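Local coordinates for protein extracellular subtilisin-like serine proteinase (Vibrio sp. PA-44, PDB 1SH7) that probably cleaves proteins as a cold-adapted, calcium-binding serine endopeptidase of the subtilisin family, this chain being its subtilase domain, at residues G30-V35 with N90-R95. Sequence-based numbering, arbitrary orientation.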
# COMPACT_ATOMS: atom_id res chain seq x y z
N GLY A 30 -16.03 3.32 6.32
CA GLY A 30 -16.84 2.67 5.30
C GLY A 30 -16.07 2.08 4.13
O GLY A 30 -16.68 1.73 3.13
N VAL A 31 -14.75 1.98 4.25
CA VAL A 31 -13.89 1.46 3.19
C VAL A 31 -13.16 0.25 3.79
O VAL A 31 -12.97 0.15 5.01
CB VAL A 31 -12.91 2.53 2.65
CG1 VAL A 31 -12.03 1.98 1.53
CG2 VAL A 31 -13.68 3.75 2.16
N THR A 32 -12.81 -0.71 2.94
CA THR A 32 -12.16 -1.91 3.41
C THR A 32 -10.86 -2.07 2.61
O THR A 32 -10.88 -1.96 1.39
CB THR A 32 -13.09 -3.10 3.24
OG1 THR A 32 -14.29 -2.95 4.04
CG2 THR A 32 -12.46 -4.40 3.77
N ALA A 33 -9.77 -2.33 3.32
CA ALA A 33 -8.48 -2.60 2.70
C ALA A 33 -8.18 -4.07 2.89
O ALA A 33 -8.19 -4.54 4.03
CB ALA A 33 -7.38 -1.78 3.34
N TYR A 34 -7.91 -4.76 1.78
CA TYR A 34 -7.58 -6.17 1.77
C TYR A 34 -6.06 -6.30 1.70
O TYR A 34 -5.45 -5.86 0.74
CB TYR A 34 -8.25 -6.86 0.57
CG TYR A 34 -9.73 -6.90 0.73
CD1 TYR A 34 -10.36 -7.96 1.40
CD2 TYR A 34 -10.50 -5.85 0.28
CE1 TYR A 34 -11.73 -7.96 1.59
CE2 TYR A 34 -11.89 -5.84 0.48
CZ TYR A 34 -12.49 -6.90 1.14
OH TYR A 34 -13.85 -6.90 1.33
N VAL A 35 -5.47 -6.88 2.75
CA VAL A 35 -4.02 -6.95 2.89
C VAL A 35 -3.56 -8.34 2.52
O VAL A 35 -3.82 -9.29 3.26
CB VAL A 35 -3.62 -6.55 4.31
CG1 VAL A 35 -2.14 -6.64 4.52
CG2 VAL A 35 -4.18 -5.17 4.61
N ASN A 90 -11.54 -0.27 7.56
CA ASN A 90 -11.64 -1.69 7.85
C ASN A 90 -10.48 -2.43 7.21
O ASN A 90 -10.09 -2.14 6.07
CB ASN A 90 -12.99 -2.23 7.35
CG ASN A 90 -14.15 -1.55 8.02
OD1 ASN A 90 -14.34 -1.72 9.22
ND2 ASN A 90 -14.93 -0.74 7.26
N ILE A 91 -9.94 -3.42 7.94
CA ILE A 91 -8.83 -4.22 7.46
C ILE A 91 -9.28 -5.68 7.38
O ILE A 91 -9.89 -6.16 8.34
CB ILE A 91 -7.62 -4.10 8.44
CG1 ILE A 91 -7.08 -2.64 8.50
CG2 ILE A 91 -6.56 -5.11 8.08
CD1 ILE A 91 -6.27 -2.20 7.24
N VAL A 92 -8.94 -6.36 6.28
CA VAL A 92 -9.18 -7.78 6.11
C VAL A 92 -7.88 -8.47 5.74
O VAL A 92 -7.21 -8.07 4.77
CB VAL A 92 -10.30 -8.05 5.05
CG1 VAL A 92 -10.48 -9.55 4.86
CG2 VAL A 92 -11.61 -7.42 5.48
N GLY A 93 -7.52 -9.51 6.52
CA GLY A 93 -6.30 -10.30 6.28
C GLY A 93 -6.48 -11.36 5.22
O GLY A 93 -7.42 -12.15 5.29
N VAL A 94 -5.63 -11.36 4.19
CA VAL A 94 -5.63 -12.40 3.16
C VAL A 94 -4.24 -13.02 3.15
O VAL A 94 -3.31 -12.52 2.53
CB VAL A 94 -6.02 -11.85 1.77
CG1 VAL A 94 -6.15 -12.96 0.74
CG2 VAL A 94 -7.32 -11.07 1.86
N ARG A 95 -4.09 -14.07 3.93
CA ARG A 95 -2.78 -14.64 4.15
C ARG A 95 -2.34 -15.57 3.00
O ARG A 95 -2.89 -16.67 2.81
CB ARG A 95 -2.75 -15.35 5.49
CG ARG A 95 -1.40 -16.02 5.81
CD ARG A 95 -1.35 -16.55 7.22
NE ARG A 95 -0.01 -17.01 7.55
CZ ARG A 95 0.39 -18.26 7.70
NH1 ARG A 95 1.66 -18.49 7.97
NH2 ARG A 95 -0.43 -19.29 7.65
O HOH W 1 -16.36 1.42 8.53
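Gly30 N and Asn90 ND2 share one water at the start of two neighbouring parallel strands, 32-37 and 90-95, in the central sheet of the subtilase fold. Val31 O takes two bonds from Asn90: backbone N at 3.0 Å, and ND2 at 3.1 Å, the amide reaching it from above the carbonyl plane through a more bent bond (136° at the hydrogen). Asn90 CG lies beside its own backbone N (chi1 -61°), which turns the amide back toward that oxygen. Thr32 sets OG1 against Asn90 CB, while its methyl CG2 meets Val92 CG2 at 3.6 Å. On the other face, Ala33 CB touches Ile91 CD1, against helix 70-79; Ala33 N donates to Asn90 O, and Ala33 O accepts from Val92 N. Back on the face of Thr32, Tyr34 runs alongside Val92, ring atoms CD1 and CE1 against CB and CG1, and Val94 CG2 comes to the ring edge near its plane; Trp114 and Val115 of helix 105-118 cover that face. Val35, packed on Val74 and Ile78 of helix 70-79, precedes the predicted charge-relay Asp37 by two residues. Val35 N donates to Val92 O at 2.9 Å, and Val35 O accepts from Val94 N at 2.9 Å.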